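Local coordinates for R.Ecl18kI (Enterobacter cloacae, PDB 2GB7), which cuts double-stranded DNA at 5'-CCNGG-3', ahead of the first C, as a type II restriction endonuclease that flips nucleotides out of the helix, at residues P24-Y29 against S287-V292; E274-I279 against N298-L303. The protein carries 1 engineered substitution. One frame throughout, in Å; residues are numbered along the deposited sequence.

Interaction 1: residues P24-Y29 against S287-V292; sequences PFALVY and SDFPYV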
ATOM      1  N   PRO F  24     -11.900  -6.731 -14.137  1.00 16.31           N
ATOM      2  CA  PRO F  24     -12.418  -5.476 -13.603  1.00 17.00           C
ATOM      3  C   PRO F  24     -13.023  -4.617 -14.695  1.00 16.22           C
ATOM      4  O   PRO F  24     -14.143  -4.130 -14.542  1.00 16.22           O
ATOM      5  CB  PRO F  24     -11.165  -4.797 -13.041  1.00 16.43           C
ATOM      6  CG  PRO F  24     -10.321  -5.944 -12.584  1.00 16.15           C
ATOM      7  CD  PRO F  24     -10.517  -6.984 -13.663  1.00 17.09           C
ATOM      8  N   PHE F  25     -12.316  -4.420 -15.808  1.00 15.97           N
ATOM      9  CA  PHE F  25     -12.910  -3.602 -16.875  1.00 15.39           C
ATOM     10  C   PHE F  25     -14.170  -4.220 -17.469  1.00 14.87           C
ATOM     11  O   PHE F  25     -15.148  -3.512 -17.738  1.00 14.53           O
ATOM     12  CB  PHE F  25     -11.926  -3.305 -17.997  1.00 16.32           C
ATOM     13  CG  PHE F  25     -12.480  -2.365 -19.005  1.00 16.17           C
ATOM     14  CD1 PHE F  25     -12.393  -0.990 -18.803  1.00 17.58           C
ATOM     15  CD2 PHE F  25     -13.150  -2.835 -20.130  1.00 19.63           C
ATOM     16  CE1 PHE F  25     -12.936  -0.103 -19.707  1.00 17.83           C
ATOM     17  CE2 PHE F  25     -13.691  -1.957 -21.035  1.00 19.39           C
ATOM     18  CZ  PHE F  25     -13.591  -0.597 -20.829  1.00 19.45           C
ATOM     19  N   ALA F  26     -14.141  -5.527 -17.702  1.00 14.88           N
ATOM     20  CA  ALA F  26     -15.335  -6.212 -18.208  1.00 14.91           C
ATOM     21  C   ALA F  26     -16.537  -6.014 -17.276  1.00 14.69           C
ATOM     22  O   ALA F  26     -17.676  -5.849 -17.747  1.00 13.96           O
ATOM     23  CB  ALA F  26     -15.054  -7.706 -18.390  1.00 14.89           C
ATOM     24  N   LEU F  27     -16.301  -6.067 -15.958  1.00 14.01           N
ATOM     25  CA  LEU F  27     -17.414  -5.912 -14.999  1.00 13.81           C
ATOM     26  C   LEU F  27     -17.935  -4.494 -15.048  1.00 13.45           C
ATOM     27  O   LEU F  27     -19.140  -4.257 -15.065  1.00 12.52           O
ATOM     28  CB  LEU F  27     -16.990  -6.275 -13.563  1.00 14.34           C
ATOM     29  CG  LEU F  27     -17.993  -5.978 -12.434  1.00 15.14           C
ATOM     30  CD1 LEU F  27     -19.295  -6.724 -12.663  1.00 18.13           C
ATOM     31  CD2 LEU F  27     -17.435  -6.326 -11.029  1.00 16.82           C
ATOM     32  N   VAL F  28     -17.009  -3.543 -15.103  1.00 12.46           N
ATOM     33  CA  VAL F  28     -17.399  -2.142 -15.191  1.00 10.85           C
ATOM     34  C   VAL F  28     -18.162  -1.912 -16.490  1.00 11.99           C
ATOM     35  O   VAL F  28     -19.188  -1.241 -16.496  1.00 11.71           O
ATOM     36  CB  VAL F  28     -16.165  -1.189 -15.093  1.00 11.36           C
ATOM     37  CG1 VAL F  28     -16.566   0.235 -15.490  1.00  9.13           C
ATOM     38  CG2 VAL F  28     -15.556  -1.180 -13.690  1.00 11.17           C
ATOM     39  N   TYR F  29     -17.660  -2.460 -17.589  1.00 12.04           N
ATOM     40  CA  TYR F  29     -18.330  -2.273 -18.887  1.00 11.87           C
ATOM     41  C   TYR F  29     -19.724  -2.911 -18.889  1.00 11.82           C
ATOM     42  O   TYR F  29     -20.685  -2.295 -19.350  1.00 12.07           O
ATOM     43  CB  TYR F  29     -17.470  -2.825 -20.025  1.00 11.78           C
ATOM     44  CG  TYR F  29     -18.057  -2.577 -21.403  1.00 12.46           C
ATOM     45  CD1 TYR F  29     -17.724  -1.438 -22.116  1.00 12.76           C
ATOM     46  CD2 TYR F  29     -18.939  -3.479 -21.984  1.00 11.81           C
ATOM     47  CE1 TYR F  29     -18.278  -1.202 -23.384  1.00 13.37           C
ATOM     48  CE2 TYR F  29     -19.485  -3.271 -23.246  1.00 12.53           C
ATOM     49  CZ  TYR F  29     -19.149  -2.135 -23.946  1.00 14.13           C
ATOM     50  OH  TYR F  29     -19.705  -1.929 -25.193  1.00 15.34           O
ATOM     51  N   SER F 287     -11.000  -4.239 -28.013  1.00 16.71           N
ATOM     52  CA  SER F 287     -11.612  -4.876 -29.170  1.00 17.17           C
ATOM     53  C   SER F 287     -12.999  -5.442 -28.885  1.00 17.29           C
ATOM     54  O   SER F 287     -13.854  -5.469 -29.763  1.00 17.60           O
ATOM     55  CB  SER F 287     -10.705  -6.006 -29.644  1.00 18.05           C
ATOM     56  OG  SER F 287     -10.953  -6.299 -30.998  1.00 22.25           O
ATOM     57  N   ASP F 288     -13.202  -5.890 -27.650  1.00 16.76           N
ATOM     58  CA  ASP F 288     -14.385  -6.655 -27.257  1.00 17.21           C
ATOM     59  C   ASP F 288     -15.530  -5.780 -26.778  1.00 15.89           C
ATOM     60  O   ASP F 288     -16.598  -6.288 -26.443  1.00 15.59           O
ATOM     61  CB  ASP F 288     -14.009  -7.662 -26.147  1.00 18.34           C
ATOM     62  CG  ASP F 288     -13.247  -8.863 -26.676  1.00 21.47           C
ATOM     63  OD1 ASP F 288     -12.108  -8.702 -27.175  1.00 27.41           O
ATOM     64  OD2 ASP F 288     -13.785  -9.989 -26.587  1.00 26.30           O
ATOM     65  N   PHE F 289     -15.300  -4.462 -26.792  1.00 14.32           N
ATOM     66  CA  PHE F 289     -16.156  -3.500 -26.127  1.00 13.41           C
ATOM     67  C   PHE F 289     -16.620  -2.437 -27.122  1.00 13.05           C
ATOM     68  O   PHE F 289     -15.961  -1.404 -27.276  1.00 13.02           O
ATOM     69  CB  PHE F 289     -15.396  -2.905 -24.947  1.00 13.22           C
ATOM     70  CG  PHE F 289     -14.955  -3.953 -23.947  1.00 12.86           C
ATOM     71  CD1 PHE F 289     -15.885  -4.547 -23.115  1.00 14.06           C
ATOM     72  CD2 PHE F 289     -13.633  -4.374 -23.887  1.00 14.91           C
ATOM     73  CE1 PHE F 289     -15.520  -5.541 -22.205  1.00 15.14           C
ATOM     74  CE2 PHE F 289     -13.250  -5.362 -22.990  1.00 15.80           C
ATOM     75  CZ  PHE F 289     -14.204  -5.945 -22.138  1.00 13.49           C
ATOM     76  N   PRO F 290     -17.737  -2.717 -27.820  1.00 12.65           N
ATOM     77  CA  PRO F 290     -18.285  -1.898 -28.899  1.00 12.65           C
ATOM     78  C   PRO F 290     -18.350  -0.437 -28.528  1.00 11.95           C
ATOM     79  O   PRO F 290     -18.006   0.431 -29.352  1.00 12.74           O
ATOM     80  CB  PRO F 290     -19.702  -2.467 -29.072  1.00 13.20           C
ATOM     81  CG  PRO F 290     -19.547  -3.883 -28.747  1.00 12.74           C
ATOM     82  CD  PRO F 290     -18.559  -3.925 -27.602  1.00 13.71           C
ATOM     83  N   TYR F 291     -18.810  -0.136 -27.319  1.00 11.05           N
ATOM     84  CA  TYR F 291     -18.982   1.292 -26.956  1.00 10.62           C
ATOM     85  C   TYR F 291     -17.648   2.020 -26.984  1.00 10.56           C
ATOM     86  O   TYR F 291     -17.571   3.173 -27.396  1.00 11.84           O
ATOM     87  CB  TYR F 291     -19.637   1.454 -25.584  1.00 10.74           C
ATOM     88  CG  TYR F 291     -19.848   2.901 -25.129  1.00  9.46           C
ATOM     89  CD1 TYR F 291     -21.054   3.564 -25.391  1.00 10.45           C
ATOM     90  CD2 TYR F 291     -18.858   3.596 -24.417  1.00 10.26           C
ATOM     91  CE1 TYR F 291     -21.268   4.871 -24.939  1.00  8.59           C
ATOM     92  CE2 TYR F 291     -19.059   4.915 -23.994  1.00 12.04           C
ATOM     93  CZ  TYR F 291     -20.276   5.535 -24.257  1.00 11.15           C
ATOM     94  OH  TYR F 291     -20.482   6.824 -23.838  1.00 12.29           O
ATOM     95  N   VAL F 292     -16.608   1.341 -26.519  1.00  9.95           N
ATOM     96  CA  VAL F 292     -15.303   1.953 -26.431  1.00 10.00           C
ATOM     97  C   VAL F 292     -14.656   2.034 -27.811  1.00 10.11           C
ATOM     98  O   VAL F 292     -14.046   3.050 -28.173  1.00  9.87           O
ATOM     99  CB  VAL F 292     -14.409   1.172 -25.457  1.00 10.19           C
ATOM    100  CG1 VAL F 292     -13.025   1.791 -25.420  1.00 11.27           C
ATOM    101  CG2 VAL F 292     -15.028   1.194 -24.050  1.00 10.07           C
TER

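Interaction 2: residues E274-I279 against N298-L303; sequences EIQQSI and NRLSAL. Engineered in segment 274-279: Gln277 (natural residue Arg).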
ATOM      1  N   GLU F 274       1.052   9.309 -35.808  1.00 17.65           N
ATOM      2  CA  GLU F 274       1.336   8.822 -34.458  1.00 17.40           C
ATOM      3  C   GLU F 274       0.074   8.758 -33.622  1.00 16.70           C
ATOM      4  O   GLU F 274      -0.127   7.815 -32.850  1.00 15.60           O
ATOM      5  CB  GLU F 274       2.336   9.714 -33.743  1.00 18.15           C
ATOM      6  CG  GLU F 274       3.729   9.727 -34.339  1.00 21.14           C
ATOM      7  CD  GLU F 274       4.617  10.706 -33.610  1.00 25.77           C
ATOM      8  OE1 GLU F 274       4.873  11.796 -34.166  1.00 30.58           O
ATOM      9  OE2 GLU F 274       5.021  10.405 -32.463  1.00 29.16           O
ATOM     10  N   ILE F 275      -0.768   9.775 -33.768  1.00 16.50           N
ATOM     11  CA  ILE F 275      -2.021   9.805 -33.031  1.00 16.30           C
ATOM     12  C   ILE F 275      -2.867   8.624 -33.488  1.00 17.20           C
ATOM     13  O   ILE F 275      -3.368   7.885 -32.666  1.00 16.87           O
ATOM     14  CB  ILE F 275      -2.779  11.123 -33.219  1.00 16.42           C
ATOM     15  CG1 ILE F 275      -2.004  12.257 -32.551  1.00 15.73           C
ATOM     16  CG2 ILE F 275      -4.223  11.010 -32.676  1.00 15.95           C
ATOM     17  CD1 ILE F 275      -2.474  13.644 -32.931  1.00 16.48           C
ATOM     18  N   GLN F 276      -2.985   8.456 -34.805  1.00 17.70           N
ATOM     19  CA  GLN F 276      -3.706   7.344 -35.399  1.00 18.37           C
ATOM     20  C   GLN F 276      -3.223   6.016 -34.815  1.00 18.66           C
ATOM     21  O   GLN F 276      -4.033   5.186 -34.400  1.00 18.08           O
ATOM     22  CB  GLN F 276      -3.564   7.384 -36.927  1.00 18.67           C
ATOM     23  CG  GLN F 276      -4.096   6.165 -37.632  1.00 22.13           C
ATOM     24  CD  GLN F 276      -4.043   6.298 -39.130  1.00 25.87           C
ATOM     25  OE1 GLN F 276      -4.845   7.017 -39.726  1.00 29.62           O
ATOM     26  NE2 GLN F 276      -3.106   5.597 -39.755  1.00 26.54           N
ATOM     27  N   GLN F 277      -1.905   5.835 -34.749  1.00 19.47           N
ATOM     28  CA  GLN F 277      -1.299   4.630 -34.165  1.00 20.25           C
ATOM     29  C   GLN F 277      -1.737   4.395 -32.722  1.00 19.40           C
ATOM     30  O   GLN F 277      -2.116   3.277 -32.347  1.00 19.63           O
ATOM     31  CB  GLN F 277       0.236   4.711 -34.215  1.00 20.75           C
ATOM     32  CG  GLN F 277       0.847   4.505 -35.589  1.00 24.50           C
ATOM     33  CD  GLN F 277       2.370   4.633 -35.583  1.00 27.78           C
ATOM     34  OE1 GLN F 277       2.936   5.489 -34.898  1.00 30.65           O
ATOM     35  NE2 GLN F 277       3.042   3.779 -36.357  1.00 29.03           N
ATOM     36  N   SER F 278      -1.676   5.452 -31.922  1.00 17.98           N
ATOM     37  CA  SER F 278      -2.063   5.396 -30.518  1.00 17.79           C
ATOM     38  C   SER F 278      -3.523   4.963 -30.334  1.00 17.04           C
ATOM     39  O   SER F 278      -3.824   4.127 -29.499  1.00 16.65           O
ATOM     40  CB  SER F 278      -1.836   6.758 -29.860  1.00 17.88           C
ATOM     41  OG  SER F 278      -2.080   6.660 -28.467  1.00 21.69           O
ATOM     42  N   ILE F 279      -4.414   5.541 -31.129  1.00 16.50           N
ATOM     43  CA  ILE F 279      -5.835   5.202 -31.097  1.00 15.64           C
ATOM     44  C   ILE F 279      -6.048   3.749 -31.535  1.00 16.37           C
ATOM     45  O   ILE F 279      -6.723   2.983 -30.833  1.00 17.06           O
ATOM     46  CB  ILE F 279      -6.655   6.133 -32.015  1.00 15.93           C
ATOM     47  CG1 ILE F 279      -6.657   7.568 -31.459  1.00 14.22           C
ATOM     48  CG2 ILE F 279      -8.097   5.618 -32.153  1.00 14.48           C
ATOM     49  CD1 ILE F 279      -7.165   8.655 -32.453  1.00 14.77           C
ATOM     50  N   ASN F 298     -14.551   7.395 -33.505  1.00 13.77           N
ATOM     51  CA  ASN F 298     -14.912   8.814 -33.687  1.00 15.28           C
ATOM     52  C   ASN F 298     -13.667   9.694 -33.680  1.00 15.40           C
ATOM     53  O   ASN F 298     -13.547  10.634 -34.469  1.00 16.11           O
ATOM     54  CB  ASN F 298     -15.864   9.312 -32.607  1.00 15.24           C
ATOM     55  CG  ASN F 298     -17.225   8.665 -32.682  1.00 19.07           C
ATOM     56  OD1 ASN F 298     -17.692   8.273 -33.763  1.00 23.56           O
ATOM     57  ND2 ASN F 298     -17.892   8.568 -31.528  1.00 20.49           N
ATOM     58  N   ARG F 299     -12.736   9.382 -32.786  1.00 15.38           N
ATOM     59  CA  ARG F 299     -11.499  10.160 -32.738  1.00 16.01           C
ATOM     60  C   ARG F 299     -10.640   9.947 -33.972  1.00 16.60           C
ATOM     61  O   ARG F 299     -10.044  10.886 -34.467  1.00 17.18           O
ATOM     62  CB  ARG F 299     -10.723   9.848 -31.461  1.00 15.54           C
ATOM     63  CG  ARG F 299     -11.429  10.451 -30.257  1.00 16.94           C
ATOM     64  CD  ARG F 299     -10.869   9.976 -28.978  1.00 21.49           C
ATOM     65  NE  ARG F 299      -9.441  10.267 -28.833  1.00 22.48           N
ATOM     66  CZ  ARG F 299      -8.681   9.657 -27.932  1.00 23.47           C
ATOM     67  NH1 ARG F 299      -9.230   8.762 -27.133  1.00 23.92           N
ATOM     68  NH2 ARG F 299      -7.392   9.943 -27.823  1.00 22.78           N
ATOM     69  N   LEU F 300     -10.568   8.706 -34.442  1.00 17.57           N
ATOM     70  CA  LEU F 300      -9.820   8.339 -35.657  1.00 18.57           C
ATOM     71  C   LEU F 300     -10.423   9.092 -36.845  1.00 19.42           C
ATOM     72  O   LEU F 300      -9.720   9.696 -37.647  1.00 19.15           O
ATOM     73  CB  LEU F 300      -9.948   6.832 -35.880  1.00 18.74           C
ATOM     74  CG  LEU F 300      -8.785   5.975 -36.365  1.00 21.42           C
ATOM     75  CD1 LEU F 300      -7.476   6.332 -35.660  1.00 21.81           C
ATOM     76  CD2 LEU F 300      -9.125   4.513 -36.129  1.00 20.82           C
ATOM     77  N   SER F 301     -11.749   9.053 -36.929  1.00 20.57           N
ATOM     78  CA  SER F 301     -12.505   9.767 -37.949  1.00 23.10           C
ATOM     79  C   SER F 301     -12.214  11.278 -37.939  1.00 24.14           C
ATOM     80  O   SER F 301     -12.058  11.889 -39.000  1.00 24.01           O
ATOM     81  CB  SER F 301     -13.994   9.479 -37.750  1.00 22.74           C
ATOM     82  OG  SER F 301     -14.762  10.098 -38.742  1.00 26.63           O
ATOM     83  N   ALA F 302     -12.118  11.864 -36.747  1.00 25.74           N
ATOM     84  CA  ALA F 302     -11.780  13.286 -36.588  1.00 27.84           C
ATOM     85  C   ALA F 302     -10.423  13.694 -37.184  1.00 29.42           C
ATOM     86  O   ALA F 302     -10.226  14.866 -37.516  1.00 29.66           O
ATOM     87  CB  ALA F 302     -11.876  13.705 -35.127  1.00 27.58           C
ATOM     88  N   LEU F 303      -9.495  12.746 -37.335  1.00 31.72           N
ATOM     89  CA  LEU F 303      -8.205  13.035 -37.993  1.00 34.34           C
ATOM     90  C   LEU F 303      -8.318  13.180 -39.514  1.00 36.36           C
ATOM     91  O   LEU F 303      -7.374  13.629 -40.180  1.00 36.80           O
ATOM     92  CB  LEU F 303      -7.171  11.952 -37.681  1.00 34.07           C
ATOM     93  CG  LEU F 303      -6.686  11.849 -36.240  1.00 34.23           C
ATOM     94  CD1 LEU F 303      -5.815  10.622 -36.096  1.00 33.66           C
ATOM     95  CD2 LEU F 303      -5.941  13.126 -35.816  1.00 33.45           C
TER

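Interaction 1: residues P24-Y29 against S287-V292
Tyr29 and Phe289 bring the two backbones closest, their CA atoms 7.7 Å apart, where helix 24-34 meets the start of helix 290-302. Phe289 holds the N-cap position of that second helix. Its ring meets two aromatic side chains that lie one turn apart on helix 24-34, one with its face and one with its edge. Phe25 comes from one side, edge first: its CE2 sits over the centre of the Phe289 ring, 3.7 Å from Phe289 CD2. The planes stand at 79°, a T-shaped pair. Phe289 in turn points its own edge at Tyr29. Its CD1 lies over one face of the Tyr29 ring, toward the rim, 3.4 Å from Tyr29 CG. Phe289 CB adds a CH-pi contact over the same ring, 4.0 Å from its centroid. Ala26 adds two apolar touches, its CA near Phe289 CE1 and its CB near Phe289 CZ.

Tyr29 CG is anti to the backbone N (chi1 -176°), and the ring runs past Phe289 toward the helix start. There the backbone N of Tyr291 donates to Tyr29 OH at 2.9 Å, with a nearly straight angle of 167°. Pro290 CD also touches the hydroxyl. Val292 CG2 meets the Phe25 ring at its edge, 4.0 Å from CZ. Tyr286 packs against Phe25 as well, and Phe32 meets Tyr291 edge-to-face.

The contact is thus an aromatic cluster with one directional bond at its end. A first-turn amide of helix 290-302 finds its acceptor in a side chain of another helix. That bond and the ring contacts together fix where Tyr29 lies against the helix start.

Interaction 2: residues E274-I279 against N298-L303
Ile279 and Leu300 make the closest approach between two nearly antiparallel helix segments. The axes of 274-279 and 298-302 pass 9.9 Å apart at 168°. The two side chains slide past each other in opposite directions, with Ile279 CG2 3.6 Å from Leu300 CD1. Ile279 CG1 lies beside the backbone N (chi1 -68°), which leaves CG2 anti to that N; CD1, on the CG1 branch, reaches Arg299 CB at 3.9 Å. Leu303 CD1 extends the apolar seam. It lies 3.8 Å from Ile275 CG2, with the backbone N of Gln276 equally near. Leu280 and Ile283 also pack on Leu300, and Val167 and Tyr267 cover Ile275.

The flank formed by Gln276 is looser and partly exposed. The Gln276 side chain crosses that of Leu300 at about a right angle, its CG 3.9 Å from Leu300 CD1. Phe304 also touches this side chain. No hydrogen bond links the two segments. Ile279 CG1 lies above the Arg299 guanidinium plane, offset from its centre. The polar bonds of the guanidinium go elsewhere: NH2 forms a salt bridge with Asp140 and NH1 bonds to Val139 O. Asp140 also accepts from Ser278 OG, so one carboxylate holds both helices. The engineered Gln277 points away from the contact.

The arrangement is an antiparallel helical hairpin. Helices 269-285 and 290-302, joined by a short turn, pack through isoleucine and leucine side chains near the C-terminus of the chain.

Helix 290-302 carries both contacts. Interaction 1 uses its first turn and interaction 2 its last turns. The two centres lie 19 Å apart, and the nearest atoms about 7 Å, without touching. Interaction 2 pairs this helix with its neighbour in sequence, 269-285. Interaction 1 joins the same C-terminal hairpin to helix 24-34, 258 residues away along the chain. Tyr286, in the turn of the hairpin, packs on Phe25 and Val292. Interaction 1 is also nearer the bound DNA, at about 4 Å by nearest atoms, where Pro24 packs on a phosphate. The nearest atom of interaction 2 is about 18 Å from the DNA.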